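Endonuclease 2 from Arabidopsis thaliana cleaves RNA and single-stranded DNA, and less readily double-stranded DNA, into products ending in a 5'-phosphate, with the help of three divalent metal ions. One contact in two of its structures: PDB 4CXO (chain A, 1.67 Å), residues H58-P63 and L129-A134, and PDB 4CWM (chain B, 2.09 Å), residues H58-P63 and L129-A134. Structure 2 is superposed on structure 1 by the backbone atoms of these residues (RMSD 0.22 Å); each is numbered along its deposited sequence.

Structure 1 (4CXO); sequences HYINTP and LHVSYA. With ZN (zinc ion), chain C; ZN (zinc ion), chain D; TMP (thymidine-5'-phosphate), chain E.
Strand 60-62 runs parallel to the loop that follows helix 111-124, Ile60 pairing with Val131 and Asn61 with Ser132, and the backbone bond from Ile60 N to His130 O spans 2.7 Å. At one end of this pairing His130 sends ND1 to His58 O over 2.7 Å; the oxygen lies in the imidazole plane, and this bond and the one from NE2 to a zinc ion, also held by His154 and Asp158, together hold the ring's rotation. His58 binds a second zinc through ND1, with Asp45, His120 and Asp124. Tyr59, its CG between backbone N and carbonyl carbon (chi1 59°), swings its ring over to thymidine-5'-phosphate (TMP), whose C4 stands 3.7 Å above the ring plane. Asn61 rests on Ala134, CG 3.8 Å from Ala134 CA, and its ND2 donates a nearly straight bond of 2.8 Å to TMP O4. A water accepts a hydrogen bond from TMP N3, donates to Ile60 O (2.9 Å) and reaches Leu129 O. TMP O3' is a ligand of the His130 zinc, 2.1 Å away. These groups form part of the nucleotide pocket.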
loop_
_atom_site.group_PDB
_atom_site.type_symbol
_atom_site.label_atom_id
_atom_site.label_comp_id
_atom_site.label_asym_id
_atom_site.label_seq_id
_atom_site.Cartn_x
_atom_site.Cartn_y
_atom_site.Cartn_z
ATOM N N HIS A 58 8.251 2.681 -5.668
ATOM C CA HIS A 58 7.529 2.097 -4.543
ATOM C C HIS A 58 7.211 3.064 -3.430
ATOM O O HIS A 58 6.436 2.728 -2.524
ATOM C CB HIS A 58 8.298 0.917 -3.975
ATOM C CG HIS A 58 8.355 -0.240 -4.907
ATOM N ND1 HIS A 58 7.705 -1.422 -4.649
ATOM C CD2 HIS A 58 8.943 -0.389 -6.120
ATOM C CE1 HIS A 58 7.910 -2.264 -5.643
ATOM N NE2 HIS A 58 8.655 -1.659 -6.552
ATOM N N TYR A 59 7.801 4.252 -3.475
ATOM C CA TYR A 59 7.698 5.169 -2.339
ATOM C C TYR A 59 7.766 6.638 -2.742
ATOM O O TYR A 59 7.927 6.974 -3.922
ATOM C CB TYR A 59 8.786 4.842 -1.307
ATOM C CG TYR A 59 10.183 4.923 -1.850
ATOM C CD1 TYR A 59 10.838 6.145 -1.954
ATOM C CD2 TYR A 59 10.855 3.782 -2.267
ATOM C CE1 TYR A 59 12.114 6.235 -2.476
ATOM C CE2 TYR A 59 12.135 3.860 -2.787
ATOM C CZ TYR A 59 12.755 5.091 -2.888
ATOM O OH TYR A 59 14.015 5.182 -3.405
ATOM N N ILE A 60 7.630 7.492 -1.729
ATOM C CA ILE A 60 7.792 8.938 -1.840
ATOM C C ILE A 60 8.644 9.377 -0.681
ATOM O O ILE A 60 8.432 8.921 0.438
ATOM C CB ILE A 60 6.431 9.660 -1.725
ATOM C CG1 ILE A 60 5.601 9.408 -2.976
ATOM C CG2 ILE A 60 6.613 11.159 -1.531
ATOM C CD1 ILE A 60 4.133 9.772 -2.858
ATOM N N ASN A 61 9.595 10.268 -0.945
ATOM C CA ASN A 61 10.351 10.935 0.104
ATOM C C ASN A 61 9.913 12.378 0.226
ATOM O O ASN A 61 9.744 13.077 -0.776
ATOM C CB ASN A 61 11.842 10.920 -0.200
ATOM C CG ASN A 61 12.486 9.559 0.001
ATOM O OD1 ASN A 61 13.467 9.248 -0.657
ATOM N ND2 ASN A 61 11.962 8.762 0.915
ATOM N N THR A 62 9.755 12.823 1.462
ATOM C CA THR A 62 9.378 14.193 1.757
ATOM C C THR A 62 10.437 14.848 2.646
ATOM O O THR A 62 11.296 14.181 3.207
ATOM C CB THR A 62 8.042 14.234 2.508
ATOM O OG1 THR A 62 8.216 13.653 3.807
ATOM C CG2 THR A 62 6.969 13.478 1.759
ATOM N N PRO A 63 10.373 16.175 2.793
ATOM C CA PRO A 63 11.196 16.819 3.809
ATOM C C PRO A 63 10.754 16.418 5.214
ATOM O O PRO A 63 9.743 15.734 5.384
ATOM C CB PRO A 63 10.949 18.312 3.566
ATOM C CG PRO A 63 10.450 18.397 2.160
ATOM C CD PRO A 63 9.658 17.148 1.960
ATOM N N LEU A 129 4.957 4.741 6.007
ATOM C CA LEU A 129 6.372 5.012 5.867
ATOM C C LEU A 129 6.855 4.905 4.426
ATOM O O LEU A 129 8.013 5.160 4.152
ATOM C CB LEU A 129 7.192 4.125 6.804
ATOM C CG LEU A 129 7.079 4.510 8.272
ATOM C CD1 LEU A 129 7.846 3.540 9.151
ATOM C CD2 LEU A 129 7.545 5.933 8.489
ATOM N N HIS A 130 5.968 4.569 3.494
ATOM C CA HIS A 130 6.280 4.716 2.081
ATOM C C HIS A 130 6.048 6.136 1.565
ATOM O O HIS A 130 6.290 6.413 0.406
ATOM C CB HIS A 130 5.476 3.720 1.248
ATOM C CG HIS A 130 6.097 2.368 1.198
ATOM N ND1 HIS A 130 6.509 1.789 0.022
ATOM C CD2 HIS A 130 6.435 1.506 2.183
ATOM C CE1 HIS A 130 7.057 0.616 0.280
ATOM N NE2 HIS A 130 7.047 0.435 1.589
ATOM N N VAL A 131 5.534 7.010 2.420
ATOM C CA VAL A 131 5.437 8.448 2.137
ATOM C C VAL A 131 6.006 9.161 3.360
ATOM O O VAL A 131 5.276 9.588 4.262
ATOM C CB VAL A 131 3.987 8.871 1.872
ATOM C CG1 VAL A 131 3.917 10.319 1.397
ATOM C CG2 VAL A 131 3.353 7.952 0.841
ATOM N N SER A 132 7.322 9.230 3.424
ATOM C CA SER A 132 7.962 9.755 4.625
ATOM C C SER A 132 9.378 10.232 4.325
ATOM O O SER A 132 9.719 10.445 3.167
ATOM C CB SER A 132 7.896 8.707 5.742
ATOM O OG SER A 132 8.756 7.628 5.466
ATOM N N TYR A 133 10.194 10.402 5.363
ATOM C CA TYR A 133 11.380 11.246 5.252
ATOM C C TYR A 133 12.541 10.642 4.482
ATOM O O TYR A 133 12.967 9.516 4.746
ATOM C CB TYR A 133 11.893 11.647 6.630
ATOM C CG TYR A 133 10.906 12.353 7.516
ATOM C CD1 TYR A 133 9.732 12.917 7.017
ATOM C CD2 TYR A 133 11.157 12.477 8.872
ATOM C CE1 TYR A 133 8.845 13.566 7.846
ATOM C CE2 TYR A 133 10.273 13.129 9.708
ATOM C CZ TYR A 133 9.119 13.671 9.187
ATOM O OH TYR A 133 8.248 14.318 10.027
ATOM N N ALA A 134 13.083 11.421 3.555
ATOM C CA ALA A 134 14.331 11.058 2.902
ATOM C C ALA A 134 15.442 10.862 3.934
ATOM O O ALA A 134 16.274 9.976 3.792
ATOM C CB ALA A 134 14.735 12.121 1.903
HETATM ZN ZN ZN C . 6.830 -2.364 -2.922
HETATM ZN ZN ZN D . 8.292 -1.098 2.462
HETATM P P TMP E . 15.711 -0.657 0.545
HETATM O O1P TMP E . 15.974 -0.203 -0.868
HETATM O O2P TMP E . 16.029 -2.115 0.782
HETATM O O3P TMP E . 16.198 0.290 1.622
HETATM O "O5'" TMP E . 14.116 -0.596 0.695
HETATM C "C5'" TMP E . 13.526 -1.159 1.863
HETATM C "C4'" TMP E . 12.069 -0.740 1.999
HETATM O "O4'" TMP E . 11.904 0.655 2.260
HETATM C "C3'" TMP E . 11.267 -0.944 0.736
HETATM O "O3'" TMP E . 9.967 -1.253 1.214
HETATM C "C2'" TMP E . 11.245 0.392 0.008
HETATM C "C1'" TMP E . 11.192 1.339 1.203
HETATM N N1 TMP E . 11.815 2.673 1.109
HETATM C C2 TMP E . 11.072 3.826 1.477
HETATM O O2 TMP E . 9.866 3.728 1.818
HETATM N N3 TMP E . 11.635 5.049 1.448
HETATM C C4 TMP E . 12.910 5.199 1.079
HETATM O O4 TMP E . 13.402 6.340 1.062
HETATM C C5 TMP E . 13.719 4.009 0.703
HETATM C C5M TMP E . 15.151 4.111 0.280
HETATM C C6 TMP E . 13.110 2.775 0.751
HETATM O O HOH W 1 9.576 6.869 2.158
#

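Structure 2 (4CWM); sequences HYINTP and LHVSYA. With ZN (zinc ion), chain F; ZN (zinc ion), chain G.
The two segments pair in parallel, Ile60 opposite Val131 and Asn61 opposite Ser132, and the backbone bond from Ile60 N to His130 O spans 2.6 Å. His130 sends ND1 to His58 O over 2.6 Å; the oxygen lies in the imidazole plane, and this bond and the one from NE2 to a zinc ion, also held by His154 and Asp158, together hold the ring's rotation. His58 binds a second zinc through ND1, with Asp45, His120 and Asp124. The ring of Tyr59 is swung to the side by a CG between backbone N and carbonyl carbon (chi1 57°). Asn61 rests on Ala134, CG 3.7 Å from Ala134 CA. A water donates to Ile60 O (2.9 Å) and reaches Leu129 O. Two waters belong to the shell of the His130 zinc, water 6 at 2.0 Å from that zinc, and two more bind the zinc of His58. The arrangement is that of the hydrated metal centre of an S1/P1 nuclease, with the probably substrate-binding residues Tyr59 and Asn61 nearby.

What differs
Thymidine-5'-phosphate (TMP) is bound beside Tyr59(A), Asn61(A), Leu129(A) and His130(A), whereas no ligand or ion is modelled at that place in the other structure. With it come the thymine lying over one face of the Tyr59(A) ring and the hydrogen bond from Asn61(A) ND2 to TMP O4, 2.8 Å long; Tyr59(B) and Asn61(B) have no such partner modelled. Both side chains nevertheless keep their place within the error, as do His58(A) and His130(A) and their counterparts, so the side chains that hold the base stand alike in the two structures. The bond from His130(A) ND1 to His58(A) O recurs between His130(B) and His58(B), and each zinc ion has its equivalent. At the metal the nucleotide is matched by solvent: a water stands at the place of TMP O3', so the zinc of His130(B) has an oxygen ligand where the sugar oxygen serves in the complex. The water between Ile60(A) O and Leu129(A) O is likewise present beside Ile60(B) and Leu129(B), but beside the nucleotide it additionally accepts a hydrogen bond from TMP N3.

Structure 2 (4CWM)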
loop_
_atom_site.group_PDB
_atom_site.type_symbol
_atom_site.label_atom_id
_atom_site.label_comp_id
_atom_site.label_asym_id
_atom_site.label_seq_id
_atom_site.Cartn_x
_atom_site.Cartn_y
_atom_site.Cartn_z
ATOM N N HIS B 58 8.147 2.768 -5.726
ATOM C CA HIS B 58 7.534 2.120 -4.581
ATOM C C HIS B 58 7.227 3.087 -3.421
ATOM O O HIS B 58 6.543 2.702 -2.498
ATOM C CB HIS B 58 8.411 1.003 -4.085
ATOM C CG HIS B 58 8.492 -0.160 -5.024
ATOM N ND1 HIS B 58 7.883 -1.360 -4.764
ATOM C CD2 HIS B 58 9.084 -0.297 -6.231
ATOM C CE1 HIS B 58 8.098 -2.195 -5.766
ATOM N NE2 HIS B 58 8.828 -1.574 -6.668
ATOM N N TYR B 59 7.715 4.320 -3.473
ATOM C CA TYR B 59 7.640 5.223 -2.297
ATOM C C TYR B 59 7.663 6.689 -2.687
ATOM O O TYR B 59 7.772 7.016 -3.856
ATOM C CB TYR B 59 8.816 4.943 -1.334
ATOM C CG TYR B 59 10.150 5.091 -2.010
ATOM C CD1 TYR B 59 10.784 6.341 -2.124
ATOM C CD2 TYR B 59 10.757 3.985 -2.623
ATOM C CE1 TYR B 59 12.017 6.470 -2.765
ATOM C CE2 TYR B 59 11.981 4.101 -3.267
ATOM C CZ TYR B 59 12.600 5.342 -3.349
ATOM O OH TYR B 59 13.792 5.397 -4.019
ATOM N N ILE B 60 7.494 7.551 -1.688
ATOM C CA ILE B 60 7.728 8.991 -1.796
ATOM C C ILE B 60 8.600 9.477 -0.623
ATOM O O ILE B 60 8.409 9.117 0.537
ATOM C CB ILE B 60 6.409 9.817 -1.796
ATOM C CG1 ILE B 60 5.526 9.449 -2.979
ATOM C CG2 ILE B 60 6.703 11.309 -1.817
ATOM C CD1 ILE B 60 4.066 9.811 -2.826
ATOM N N ASN B 61 9.569 10.300 -0.960
ATOM C CA ASN B 61 10.431 10.940 0.012
ATOM C C ASN B 61 9.977 12.373 0.201
ATOM O O ASN B 61 9.814 13.106 -0.769
ATOM C CB ASN B 61 11.879 10.951 -0.483
ATOM C CG ASN B 61 12.640 9.694 -0.111
ATOM O OD1 ASN B 61 13.486 9.230 -0.883
ATOM N ND2 ASN B 61 12.346 9.125 1.062
ATOM N N THR B 62 9.785 12.775 1.445
ATOM C CA THR B 62 9.504 14.163 1.748
ATOM C C THR B 62 10.630 14.756 2.607
ATOM O O THR B 62 11.501 14.013 3.121
ATOM C CB THR B 62 8.129 14.322 2.430
ATOM O OG1 THR B 62 8.213 13.909 3.797
ATOM C CG2 THR B 62 7.067 13.489 1.703
ATOM N N PRO B 63 10.659 16.104 2.711
ATOM C CA PRO B 63 11.571 16.762 3.640
ATOM C C PRO B 63 11.138 16.452 5.061
ATOM O O PRO B 63 10.110 15.792 5.249
ATOM C CB PRO B 63 11.386 18.263 3.323
ATOM C CG PRO B 63 10.826 18.295 1.947
ATOM C CD PRO B 63 9.934 17.089 1.890
ATOM N N LEU B 129 5.042 4.750 6.036
ATOM C CA LEU B 129 6.462 4.939 5.830
ATOM C C LEU B 129 6.950 4.765 4.393
ATOM O O LEU B 129 8.134 4.927 4.139
ATOM C CB LEU B 129 7.270 4.070 6.802
ATOM C CG LEU B 129 7.073 4.500 8.254
ATOM C CD1 LEU B 129 7.852 3.600 9.209
ATOM C CD2 LEU B 129 7.489 5.964 8.441
ATOM N N HIS B 130 6.055 4.494 3.445
ATOM C CA HIS B 130 6.415 4.576 2.006
ATOM C C HIS B 130 6.163 5.981 1.467
ATOM O O HIS B 130 6.354 6.232 0.254
ATOM C CB HIS B 130 5.634 3.575 1.160
ATOM C CG HIS B 130 6.282 2.243 1.096
ATOM N ND1 HIS B 130 6.846 1.756 -0.049
ATOM C CD2 HIS B 130 6.528 1.319 2.058
ATOM C CE1 HIS B 130 7.415 0.589 0.201
ATOM N NE2 HIS B 130 7.217 0.290 1.466
ATOM N N VAL B 131 5.695 6.844 2.358
ATOM C CA VAL B 131 5.491 8.261 2.102
ATOM C C VAL B 131 5.970 9.051 3.326
ATOM O O VAL B 131 5.180 9.539 4.125
ATOM C CB VAL B 131 4.001 8.571 1.836
ATOM C CG1 VAL B 131 3.850 10.034 1.435
ATOM C CG2 VAL B 131 3.442 7.657 0.757
ATOM N N SER B 132 7.278 9.142 3.494
ATOM C CA SER B 132 7.820 9.727 4.710
ATOM C C SER B 132 9.226 10.311 4.456
ATOM O O SER B 132 9.628 10.523 3.310
ATOM C CB SER B 132 7.810 8.668 5.817
ATOM O OG SER B 132 8.507 7.514 5.368
ATOM N N TYR B 133 9.954 10.582 5.531
ATOM C CA TYR B 133 11.164 11.396 5.453
ATOM C C TYR B 133 12.268 10.719 4.626
ATOM O O TYR B 133 12.653 9.583 4.892
ATOM C CB TYR B 133 11.688 11.675 6.873
ATOM C CG TYR B 133 10.749 12.463 7.812
ATOM C CD1 TYR B 133 9.479 12.896 7.403
ATOM C CD2 TYR B 133 11.133 12.747 9.124
ATOM C CE1 TYR B 133 8.634 13.602 8.263
ATOM C CE2 TYR B 133 10.302 13.464 9.983
ATOM C CZ TYR B 133 9.045 13.880 9.550
ATOM O OH TYR B 133 8.197 14.569 10.409
ATOM N N ALA B 134 12.784 11.443 3.634
ATOM C CA ALA B 134 14.035 11.069 2.998
ATOM C C ALA B 134 15.224 11.051 3.946
ATOM O O ALA B 134 16.179 10.323 3.683
ATOM C CB ALA B 134 14.331 11.969 1.809
HETATM ZN ZN ZN F . 7.094 -2.248 -2.823
HETATM ZN ZN ZN G . 8.510 -0.999 2.613
HETATM O O HOH W 2 9.675 7.204 2.330
HETATM O O HOH W 3 9.122 -1.443 -1.837
HETATM O O HOH W 4 6.884 -3.252 -0.950
HETATM O O HOH W 5 7.956 -2.541 1.261
HETATM O O HOH W 6 10.029 -1.109 1.326
#